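Local coordinates for protein putative sodium:solute symporter (Proteus mirabilis, PDB 5NV9) that imports the sialic acid N-acetylneuraminic acid by coupling its uptake to the inward sodium gradient across the cell inner membrane, at residues 195-200 with 285-290; 201-206 with 321-326; 213-216 with 220-223; 297-300 with 304-307. One frame throughout, in Å; residues are numbered along the deposited sequence.

Interaction 1: 195-200 with 285-290; sequences LIFIMI and PIFFFA
Ala290, whose backbone N donates to Ile286 O at 2.9 Å within helix 267-301, turns its methyl group toward Phe197 on helix 155-203. Between 195-200 and 285-290 the contact is apolar, made of two phenylalanine side chains and that methyl. Phe197 is the one residue of 195-200 that carries it. Its CG stands anti to the backbone N (chi1 -177°), which lays the ring across the gap between the helices, where Phe287 and Ala290, three residues apart, both meet it. Ala290 CB comes in obliquely and lies 3.5 Å from Phe197 CE1. Phe287 brings its CD2-CE2 edge toward the face of Phe197 in an offset edge-to-face pair, with centroids 5.9 Å apart and planes at 80°. Phe197 CB adds to this, sitting near the plane of the Phe287 ring, 3.9 Å from Phe287 CD2. Ile196 and Ile200 extend the seam by packing on Ile291, Ala294 and Leu295 further along helix 267-301. That helix is kinked at Pro285 and Ile286, and the side chain of Phe287 lies about 9 Å from that of Thr63, which binds sialic acid. The result is an apolar helix-helix contact near the periplasmic ends of two transmembrane helices of the LeuT fold.

Interaction 2: 201-206 with 321-326; sequences CFKVDG and VTEMPI
Lys203 reaches across from the periplasmic side of the helix that contains 195-200 to Glu323, the last residue of helix 315-323. Its CB already heads toward the partner, and the chain runs on through CG almost fully extended about chi2 before CD comes 4.1 Å from Glu323 CB. The next two torsions then bend it, with chi3 at 112° and chi4 at 96°, both away from the staggered values, and the bends bring the ammonium to the backbone carbonyl of Glu323. CE lies 3.5 Å from Glu323 OE1 and packs against Glu323 CB at 3.8 Å. At the tip, NZ gives a 2.8 Å hydrogen bond to the backbone O of Glu323, with NZ in the plane of that carbonyl and a C=O...N angle of 149°. An ammonium group at the C-terminal end of a helix is probably favoured by the helix dipole, and Met324 has already left helical angles, so the bond serves a carbonyl where the helix gives way to loop. In the LeuT fold of this symporter the site lies on the periplasmic side, away from the substrate and sodium sites, and ties a long transmembrane helix to a short helix of the extramembrane segment. The glutamate carboxylate is close without forming a salt bridge: its folded chain leaves OE1 4.2 Å from Lys203 NZ. Glu323 OE2 is turned instead toward the hydroxyl of Tyr298, whose side chain also touches Lys203. Further along the first segment, Asp205 O accepts a hydrogen bond from Gln301 NE2.

Interaction 3: 213-216 with 220-223; sequences TTTA and KFFP
Thr215 and Phe221 meet where the chain folds back on leaving helix 207-217, and the threonine rotamer decides what each of its branches does. With chi1 at -60°, OG1 lies beside the backbone N and hydrogen-bonds to Ile211 O in its own helix, while CG2 is anti to the N and thrust at the phenylalanine. The methyl sits over one face of the Phe221 ring in a CH-pi contact, 3.7 Å from the centroid and only 15° off the ring normal. Ala216 takes a different side: its CB lies at the ring edge, near the plane, 3.8 Å from Phe221 CE2. The same threonine methyl also meets Lys220, whose CB packs 3.7 Å from Thr215 CG2. The backbone closes the turn with Lys220 N donating to Thr215 O at 3.0 Å, a nearly straight bond (163° at the hydrogen) that spans five residues instead of the four of an alpha-helical turn. Beyond CB the lysine departs: bends at chi3 and chi4 lead NZ away from the helix to the backbone O atoms of Tyr72 and Ser74, and Lys220 makes a cation-pi contact with Phe296. Phe221 in turn meets Trp76 edge-to-face. This is a helix C-terminus running into a periplasmic loop. Between the two segments the chemistry is one backbone bond plus methyl and aromatic packing, while bonds to Trp76, Tyr72 and Ser74 anchor the loop from outside.

Interaction 4: 297-300 with 304-307; sequences VYYQ and SLLP
Tyr299 and Leu306 pack against each other where helix 267-301 ends and the chain doubles back through a short 3-10 turn, on the periplasmic side of the LeuT fold. The tight half is centred on the Tyr299 ring, which is covered on both faces. Leu306 CD2 comes over one face as a CH-pi partner, 4.0 Å from the centroid and displaced toward the rim, and its nearest ring atom is Tyr299 CD1 at 3.8 Å. The opposite face is taken by the preceding residue: Tyr298 CD2 stands over the ring centre, 3.6 Å above the plane. The two neighbouring tyrosines can be set this way because their first torsions differ: Tyr298 swings its ring away from its own N (chi1 178°), whereas Tyr299 keeps its ring near its N (chi1 -72°). A third direction is filled at the edge, where Leu305 CB lies near the ring plane, 3.7 Å from Tyr299 CE1. Ile315 and Phe319 of the next helix and Tyr72 of helix 61-73 add further contacts to the Tyr299 side chain, so this ring is buried. The exposed side belongs to Leu305, which lies on the surface although its CB helps to enclose the tyrosine, and beside it Ser304 is exposed too. From there the leucine crosses Tyr298 at about a right angle, and its touch is confined to one methyl, though that methyl comes close: CD1 is 3.9 Å from Tyr298 CE2 and, at its nearest, 3.3 Å from Tyr298 OH.

How the interactions relate
All four interactions lie on the same side of the chain's centre, at or near the periplasmic surface. Interactions 1 and 2 share helix 155-203, their centres 12 Å apart, and touch where Met324 packs on Ile196 and Met199. Interactions 1 and 4 share helix 267-301. Interaction 4, its centre 12 Å from that of interaction 2, meets it through Tyr298 OH and Glu323 OE2, 2.9 Å apart and probably hydrogen-bonded. Interaction 3 touches interaction 4 where Thr214 packs on Val297. Along the chain, interactions 1 and 2 cross; interaction 3 is nested inside both, and interaction 4 inside interaction 2. Two transmembrane helices are thus joined to the periplasmic helices and turns that follow them.

Interaction 1: 195-200 with 285-290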
loop_
_atom_site.group_PDB
_atom_site.type_symbol
_atom_site.label_atom_id
_atom_site.label_comp_id
_atom_site.label_asym_id
_atom_site.label_seq_id
_atom_site.Cartn_x
_atom_site.Cartn_y
_atom_site.Cartn_z
ATOM N N LEU A 195 18.583 10.548 4.057
ATOM C CA LEU A 195 19.108 11.826 4.466
ATOM C C LEU A 195 18.781 12.092 5.945
ATOM O O LEU A 195 19.576 12.675 6.658
ATOM C CB LEU A 195 18.526 12.929 3.581
ATOM C CG LEU A 195 19.122 14.306 3.873
ATOM C CD1 LEU A 195 20.619 14.387 3.545
ATOM C CD2 LEU A 195 18.308 15.306 3.106
ATOM N N ILE A 196 17.579 11.711 6.373
ATOM C CA ILE A 196 17.147 11.783 7.819
ATOM C C ILE A 196 18.102 10.950 8.668
ATOM O O ILE A 196 18.622 11.408 9.691
ATOM C CB ILE A 196 15.718 11.267 8.032
ATOM C CG1 ILE A 196 14.682 12.213 7.380
ATOM C CG2 ILE A 196 15.439 11.132 9.521
ATOM C CD1 ILE A 196 13.318 11.601 7.132
ATOM N N PHE A 197 18.339 9.730 8.234
ATOM C CA PHE A 197 19.253 8.868 8.961
ATOM C C PHE A 197 20.637 9.557 9.161
ATOM O O PHE A 197 21.106 9.711 10.279
ATOM C CB PHE A 197 19.450 7.510 8.269
ATOM C CG PHE A 197 20.339 6.598 9.059
ATOM C CD1 PHE A 197 19.948 6.172 10.320
ATOM C CD2 PHE A 197 21.579 6.242 8.583
ATOM C CE1 PHE A 197 20.774 5.343 11.066
ATOM C CE2 PHE A 197 22.424 5.449 9.323
ATOM C CZ PHE A 197 22.034 4.995 10.579
ATOM N N ILE A 198 21.246 9.951 8.075
ATOM C CA ILE A 198 22.524 10.655 8.099
ATOM C C ILE A 198 22.627 11.834 9.080
ATOM O O ILE A 198 23.608 11.931 9.850
ATOM C CB ILE A 198 22.900 11.116 6.676
ATOM C CG1 ILE A 198 23.267 9.879 5.857
ATOM C CG2 ILE A 198 24.093 12.094 6.717
ATOM C CD1 ILE A 198 23.200 10.116 4.373
HETATM N N MSE A 199 21.620 12.700 9.038
HETATM C CA MSE A 199 21.527 13.832 9.892
HETATM C C MSE A 199 21.416 13.470 11.345
HETATM O O MSE A 199 21.991 14.186 12.192
HETATM C CB MSE A 199 20.326 14.716 9.520
HETATM C CG MSE A 199 20.468 15.134 8.029
HETATM SE SE MSE A 199 20.287 17.091 7.727
HETATM C CE MSE A 199 21.695 17.466 9.065
ATOM N N ILE A 200 20.640 12.432 11.666
ATOM C CA ILE A 200 20.551 11.997 13.048
ATOM C C ILE A 200 21.915 11.439 13.462
ATOM O O ILE A 200 22.340 11.679 14.570
ATOM C CB ILE A 200 19.484 10.911 13.334
ATOM C CG1 ILE A 200 18.088 11.381 12.982
ATOM C CG2 ILE A 200 19.510 10.553 14.829
ATOM C CD1 ILE A 200 17.099 10.237 12.823
ATOM N N PRO A 285 13.507 0.267 3.402
ATOM C CA PRO A 285 12.877 0.029 4.706
ATOM C C PRO A 285 13.836 -0.051 5.857
ATOM O O PRO A 285 13.509 0.412 6.961
ATOM C CB PRO A 285 12.174 -1.332 4.510
ATOM C CG PRO A 285 11.728 -1.198 3.092
ATOM C CD PRO A 285 12.913 -0.603 2.389
ATOM N N ILE A 286 15.002 -0.655 5.639
ATOM C CA ILE A 286 16.019 -0.685 6.659
ATOM C C ILE A 286 16.261 0.735 7.209
ATOM O O ILE A 286 16.473 0.913 8.416
ATOM C CB ILE A 286 17.377 -1.151 6.128
ATOM C CG1 ILE A 286 17.350 -2.584 5.665
ATOM C CG2 ILE A 286 18.423 -1.066 7.228
ATOM C CD1 ILE A 286 18.656 -2.994 4.987
ATOM N N PHE A 287 16.244 1.741 6.335
ATOM C CA PHE A 287 16.475 3.134 6.799
ATOM C C PHE A 287 15.362 3.643 7.706
ATOM O O PHE A 287 15.670 4.404 8.644
ATOM C CB PHE A 287 16.769 4.117 5.673
ATOM C CG PHE A 287 18.133 3.967 5.114
ATOM C CD1 PHE A 287 18.396 3.017 4.130
ATOM C CD2 PHE A 287 19.173 4.752 5.578
ATOM C CE1 PHE A 287 19.678 2.852 3.622
ATOM C CE2 PHE A 287 20.452 4.570 5.085
ATOM C CZ PHE A 287 20.710 3.621 4.109
ATOM N N PHE A 288 14.114 3.187 7.498
ATOM C CA PHE A 288 13.012 3.599 8.383
ATOM C C PHE A 288 13.179 3.013 9.805
ATOM O O PHE A 288 12.935 3.695 10.786
ATOM C CB PHE A 288 11.657 3.319 7.752
ATOM C CG PHE A 288 11.364 4.215 6.585
ATOM C CD1 PHE A 288 10.985 5.541 6.791
ATOM C CD2 PHE A 288 11.517 3.785 5.292
ATOM C CE1 PHE A 288 10.787 6.416 5.711
ATOM C CE2 PHE A 288 11.324 4.658 4.205
ATOM C CZ PHE A 288 10.926 5.958 4.415
ATOM N N PHE A 289 13.615 1.768 9.900
ATOM C CA PHE A 289 13.941 1.168 11.204
ATOM C C PHE A 289 15.121 1.917 11.803
ATOM O O PHE A 289 15.075 2.302 12.975
ATOM C CB PHE A 289 14.261 -0.334 11.049
ATOM C CG PHE A 289 13.030 -1.158 10.830
ATOM C CD1 PHE A 289 12.265 -1.540 11.915
ATOM C CD2 PHE A 289 12.557 -1.461 9.536
ATOM C CE1 PHE A 289 11.096 -2.293 11.734
ATOM C CE2 PHE A 289 11.361 -2.186 9.367
ATOM C CZ PHE A 289 10.622 -2.587 10.475
ATOM N N ALA A 290 16.169 2.127 10.996
ATOM C CA ALA A 290 17.381 2.773 11.488
ATOM C C ALA A 290 17.081 4.145 12.023
ATOM O O ALA A 290 17.640 4.543 13.068
ATOM C CB ALA A 290 18.504 2.781 10.454
#

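Interaction 2: 201-206 with 321-326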
loop_
_atom_site.group_PDB
_atom_site.type_symbol
_atom_site.label_atom_id
_atom_site.label_comp_id
_atom_site.label_asym_id
_atom_site.label_seq_id
_atom_site.Cartn_x
_atom_site.Cartn_y
_atom_site.Cartn_z
ATOM N N CYS A 201 22.596 10.707 12.592
ATOM C CA CYS A 201 23.940 10.212 12.959
ATOM C C CYS A 201 24.896 11.346 13.306
ATOM O O CYS A 201 25.669 11.192 14.256
ATOM C CB CYS A 201 24.623 9.391 11.870
ATOM S SG CYS A 201 23.987 7.756 11.543
ATOM N N PHE A 202 24.823 12.460 12.567
ATOM C CA PHE A 202 25.687 13.626 12.820
ATOM C C PHE A 202 25.317 14.337 14.097
ATOM O O PHE A 202 26.124 15.038 14.639
ATOM C CB PHE A 202 25.718 14.576 11.644
ATOM C CG PHE A 202 26.686 14.152 10.557
ATOM C CD1 PHE A 202 28.043 14.435 10.669
ATOM C CD2 PHE A 202 26.247 13.477 9.424
ATOM C CE1 PHE A 202 28.934 14.052 9.672
ATOM C CE2 PHE A 202 27.124 13.086 8.417
ATOM C CZ PHE A 202 28.476 13.366 8.548
ATOM N N LYS A 203 24.115 14.156 14.597
ATOM C CA LYS A 203 23.706 14.788 15.870
ATOM C C LYS A 203 23.819 13.912 17.131
ATOM O O LYS A 203 23.588 14.378 18.229
ATOM C CB LYS A 203 22.284 15.290 15.759
ATOM C CG LYS A 203 22.171 16.254 14.620
ATOM C CD LYS A 203 20.782 16.820 14.551
ATOM C CE LYS A 203 20.792 18.294 14.890
ATOM N NZ LYS A 203 20.846 19.041 13.611
ATOM N N VAL A 204 24.096 12.642 16.954
ATOM C CA VAL A 204 24.289 11.752 18.079
ATOM C C VAL A 204 25.765 11.808 18.400
ATOM O O VAL A 204 26.593 11.628 17.525
ATOM C CB VAL A 204 23.849 10.322 17.746
ATOM C CG1 VAL A 204 24.373 9.329 18.761
ATOM C CG2 VAL A 204 22.334 10.246 17.665
ATOM N N ASP A 205 26.066 12.133 19.662
ATOM C CA ASP A 205 27.386 12.110 20.199
ATOM C C ASP A 205 27.842 10.653 20.088
ATOM O O ASP A 205 27.225 9.739 20.693
ATOM C CB ASP A 205 27.368 12.630 21.669
ATOM C CG ASP A 205 28.757 12.612 22.337
ATOM O OD1 ASP A 205 29.724 12.861 21.619
ATOM O OD2 ASP A 205 28.887 12.370 23.570
ATOM N N GLY A 206 28.863 10.426 19.270
ATOM C CA GLY A 206 29.394 9.060 18.967
ATOM C C GLY A 206 28.945 8.447 17.648
ATOM O O GLY A 206 29.395 7.350 17.270
ATOM N N VAL A 321 11.275 18.894 12.067
ATOM C CA VAL A 321 10.943 20.287 12.072
ATOM C C VAL A 321 11.818 21.069 13.050
ATOM O O VAL A 321 12.036 22.288 12.835
ATOM C CB VAL A 321 9.461 20.458 12.362
ATOM C CG1 VAL A 321 9.108 21.892 12.616
ATOM C CG2 VAL A 321 8.673 19.944 11.153
ATOM N N THR A 322 12.335 20.404 14.079
ATOM C CA THR A 322 13.119 21.101 15.085
ATOM C C THR A 322 14.587 20.972 14.815
ATOM O O THR A 322 15.323 21.833 15.236
ATOM C CB THR A 322 12.831 20.629 16.545
ATOM O OG1 THR A 322 13.100 19.219 16.701
ATOM C CG2 THR A 322 11.409 20.906 16.925
ATOM N N GLU A 323 15.048 19.914 14.145
ATOM C CA GLU A 323 16.512 19.708 14.009
ATOM C C GLU A 323 17.106 19.725 12.612
ATOM O O GLU A 323 18.327 19.583 12.474
ATOM C CB GLU A 323 16.955 18.361 14.590
ATOM C CG GLU A 323 16.568 18.094 16.041
ATOM C CD GLU A 323 17.191 18.997 17.062
ATOM O OE1 GLU A 323 18.220 19.648 16.771
ATOM O OE2 GLU A 323 16.657 19.011 18.194
HETATM N N MSE A 324 16.286 19.755 11.578
HETATM C CA MSE A 324 16.836 19.716 10.230
HETATM C C MSE A 324 16.866 21.114 9.706
HETATM O O MSE A 324 15.989 21.969 10.038
HETATM C CB MSE A 324 16.109 18.717 9.273
HETATM C CG MSE A 324 16.695 17.349 9.540
HETATM SE SE MSE A 324 15.478 16.016 8.826
HETATM C CE MSE A 324 16.806 15.399 7.508
ATOM N N PRO A 325 17.859 21.397 8.861
ATOM C CA PRO A 325 18.012 22.827 8.481
ATOM C C PRO A 325 17.017 23.266 7.468
ATOM O O PRO A 325 16.401 22.436 6.760
ATOM C CB PRO A 325 19.430 22.904 7.916
ATOM C CG PRO A 325 19.812 21.503 7.564
ATOM C CD PRO A 325 18.955 20.547 8.363
ATOM N N ILE A 326 16.865 24.577 7.384
ATOM C CA ILE A 326 16.027 25.201 6.395
ATOM C C ILE A 326 16.335 24.648 4.967
ATOM O O ILE A 326 17.493 24.246 4.651
ATOM C CB ILE A 326 16.180 26.739 6.486
ATOM C CG1 ILE A 326 15.238 27.455 5.525
ATOM C CG2 ILE A 326 17.610 27.174 6.186
ATOM C CD1 ILE A 326 14.991 28.875 5.947
#

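Interaction 3: 213-216 with 220-223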
loop_
_atom_site.group_PDB
_atom_site.type_symbol
_atom_site.label_atom_id
_atom_site.label_comp_id
_atom_site.label_asym_id
_atom_site.label_seq_id
_atom_site.Cartn_x
_atom_site.Cartn_y
_atom_site.Cartn_z
ATOM N N THR A 213 25.520 0.382 19.010
ATOM C CA THR A 213 25.903 -0.226 20.294
ATOM C C THR A 213 24.847 -0.042 21.327
ATOM O O THR A 213 24.483 -1.025 22.010
ATOM C CB THR A 213 27.223 0.380 20.804
ATOM O OG1 THR A 213 28.257 -0.228 20.062
ATOM C CG2 THR A 213 27.491 0.080 22.271
ATOM N N THR A 214 24.338 1.189 21.428
ATOM C CA THR A 214 23.262 1.468 22.365
ATOM C C THR A 214 22.006 0.638 22.023
ATOM O O THR A 214 21.352 0.028 22.918
ATOM C CB THR A 214 22.851 2.930 22.339
ATOM O OG1 THR A 214 23.973 3.747 22.613
ATOM C CG2 THR A 214 21.752 3.199 23.373
ATOM N N THR A 215 21.673 0.602 20.734
ATOM C CA THR A 215 20.534 -0.168 20.307
ATOM C C THR A 215 20.705 -1.636 20.603
ATOM O O THR A 215 19.759 -2.274 21.064
ATOM C CB THR A 215 20.190 0.063 18.805
ATOM O OG1 THR A 215 19.894 1.427 18.593
ATOM C CG2 THR A 215 19.002 -0.694 18.427
ATOM N N ALA A 216 21.872 -2.190 20.282
ATOM C CA ALA A 216 22.105 -3.604 20.513
ATOM C C ALA A 216 22.083 -3.895 22.034
ATOM O O ALA A 216 21.496 -4.879 22.471
ATOM C CB ALA A 216 23.406 -4.068 19.871
ATOM N N LYS A 220 17.286 -3.986 21.179
ATOM C CA LYS A 220 16.276 -3.415 20.341
ATOM C C LYS A 220 16.457 -3.753 18.869
ATOM O O LYS A 220 15.917 -3.034 17.995
ATOM C CB LYS A 220 16.220 -1.902 20.564
ATOM C CG LYS A 220 15.587 -1.501 21.883
ATOM C CD LYS A 220 15.755 -0.019 22.209
ATOM C CE LYS A 220 14.787 0.920 21.450
ATOM N NZ LYS A 220 13.371 0.598 21.680
ATOM N N PHE A 221 17.254 -4.766 18.562
ATOM C CA PHE A 221 17.269 -5.321 17.186
ATOM C C PHE A 221 16.336 -6.534 17.080
ATOM O O PHE A 221 15.201 -6.382 16.663
ATOM C CB PHE A 221 18.677 -5.643 16.726
ATOM C CG PHE A 221 19.491 -4.427 16.425
ATOM C CD1 PHE A 221 19.096 -3.552 15.441
ATOM C CD2 PHE A 221 20.667 -4.181 17.089
ATOM C CE1 PHE A 221 19.861 -2.429 15.135
ATOM C CE2 PHE A 221 21.444 -3.041 16.814
ATOM C CZ PHE A 221 21.028 -2.168 15.842
ATOM N N PHE A 222 16.780 -7.713 17.504
ATOM C CA PHE A 222 15.974 -8.947 17.370
ATOM C C PHE A 222 15.963 -9.636 18.710
ATOM O O PHE A 222 16.741 -10.577 18.923
ATOM C CB PHE A 222 16.519 -9.832 16.227
ATOM C CG PHE A 222 16.505 -9.141 14.889
ATOM C CD1 PHE A 222 15.355 -9.080 14.142
ATOM C CD2 PHE A 222 17.630 -8.485 14.427
ATOM C CE1 PHE A 222 15.338 -8.435 12.925
ATOM C CE2 PHE A 222 17.627 -7.822 13.210
ATOM C CZ PHE A 222 16.475 -7.786 12.464
ATOM N N PRO A 223 15.130 -9.140 19.654
ATOM C CA PRO A 223 15.234 -9.714 21.021
ATOM C C PRO A 223 14.733 -11.179 20.998
ATOM O O PRO A 223 13.710 -11.464 20.395
ATOM C CB PRO A 223 14.312 -8.809 21.876
ATOM C CG PRO A 223 13.488 -8.034 20.891
ATOM C CD PRO A 223 14.160 -8.036 19.575
#

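Interaction 4: 297-300 with 304-307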
loop_
_atom_site.group_PDB
_atom_site.type_symbol
_atom_site.label_atom_id
_atom_site.label_comp_id
_atom_site.label_asym_id
_atom_site.label_seq_id
_atom_site.Cartn_x
_atom_site.Cartn_y
_atom_site.Cartn_z
ATOM N N VAL A 297 18.276 6.814 20.387
ATOM C CA VAL A 297 19.580 7.212 20.920
ATOM C C VAL A 297 19.684 8.727 21.058
ATOM O O VAL A 297 20.130 9.229 22.085
ATOM C CB VAL A 297 20.727 6.630 20.132
ATOM C CG1 VAL A 297 22.048 7.060 20.735
ATOM C CG2 VAL A 297 20.623 5.124 20.137
ATOM N N TYR A 298 19.219 9.471 20.056
ATOM C CA TYR A 298 19.307 10.880 20.124
ATOM C C TYR A 298 18.520 11.455 21.300
ATOM O O TYR A 298 19.037 12.320 21.991
ATOM C CB TYR A 298 18.891 11.547 18.814
ATOM C CG TYR A 298 18.911 13.069 18.848
ATOM C CD1 TYR A 298 20.102 13.800 18.682
ATOM C CD2 TYR A 298 17.744 13.779 19.035
ATOM C CE1 TYR A 298 20.103 15.190 18.721
ATOM C CE2 TYR A 298 17.742 15.153 19.074
ATOM C CZ TYR A 298 18.901 15.862 18.896
ATOM O OH TYR A 298 18.793 17.255 18.923
ATOM N N TYR A 299 17.291 11.000 21.556
ATOM C CA TYR A 299 16.544 11.604 22.647
ATOM C C TYR A 299 16.871 11.044 24.041
ATOM O O TYR A 299 16.437 11.614 25.027
ATOM C CB TYR A 299 15.026 11.593 22.336
ATOM C CG TYR A 299 14.681 12.586 21.264
ATOM C CD1 TYR A 299 14.647 13.968 21.533
ATOM C CD2 TYR A 299 14.368 12.170 19.991
ATOM C CE1 TYR A 299 14.341 14.900 20.539
ATOM C CE2 TYR A 299 14.017 13.073 19.000
ATOM C CZ TYR A 299 14.016 14.453 19.251
ATOM O OH TYR A 299 13.718 15.342 18.213
ATOM N N GLN A 300 17.616 9.935 24.121
ATOM C CA GLN A 300 18.255 9.488 25.336
ATOM C C GLN A 300 19.470 10.366 25.673
ATOM O O GLN A 300 19.783 10.525 26.822
ATOM C CB GLN A 300 18.751 8.065 25.187
ATOM C CG GLN A 300 17.643 7.024 25.173
ATOM C CD GLN A 300 16.943 6.915 26.511
ATOM O OE1 GLN A 300 15.833 7.348 26.666
ATOM N NE2 GLN A 300 17.605 6.343 27.465
ATOM N N SER A 304 15.843 16.470 27.562
ATOM C CA SER A 304 14.947 17.594 27.813
ATOM C C SER A 304 14.267 18.089 26.552
ATOM O O SER A 304 13.369 18.928 26.615
ATOM C CB SER A 304 15.709 18.726 28.479
ATOM O OG SER A 304 16.401 19.476 27.504
ATOM N N LEU A 305 14.694 17.584 25.401
ATOM C CA LEU A 305 14.091 17.967 24.152
ATOM C C LEU A 305 12.714 17.366 23.911
ATOM O O LEU A 305 12.010 17.815 22.996
ATOM C CB LEU A 305 15.015 17.613 22.996
ATOM C CG LEU A 305 16.317 18.393 22.903
ATOM C CD1 LEU A 305 17.048 18.014 21.625
ATOM C CD2 LEU A 305 16.104 19.897 22.940
ATOM N N LEU A 306 12.309 16.370 24.698
ATOM C CA LEU A 306 10.943 15.856 24.624
ATOM C C LEU A 306 10.079 16.382 25.748
ATOM O O LEU A 306 10.419 16.230 26.899
ATOM C CB LEU A 306 10.899 14.330 24.737
ATOM C CG LEU A 306 11.509 13.520 23.631
ATOM C CD1 LEU A 306 11.230 12.073 23.932
ATOM C CD2 LEU A 306 10.960 13.921 22.260
ATOM N N PRO A 307 8.911 16.919 25.416
ATOM C CA PRO A 307 7.950 17.185 26.485
ATOM C C PRO A 307 7.475 15.885 27.127
ATOM O O PRO A 307 7.280 14.907 26.414
ATOM C CB PRO A 307 6.786 17.864 25.765
ATOM C CG PRO A 307 7.136 17.921 24.315
ATOM C CD PRO A 307 8.375 17.130 24.065
#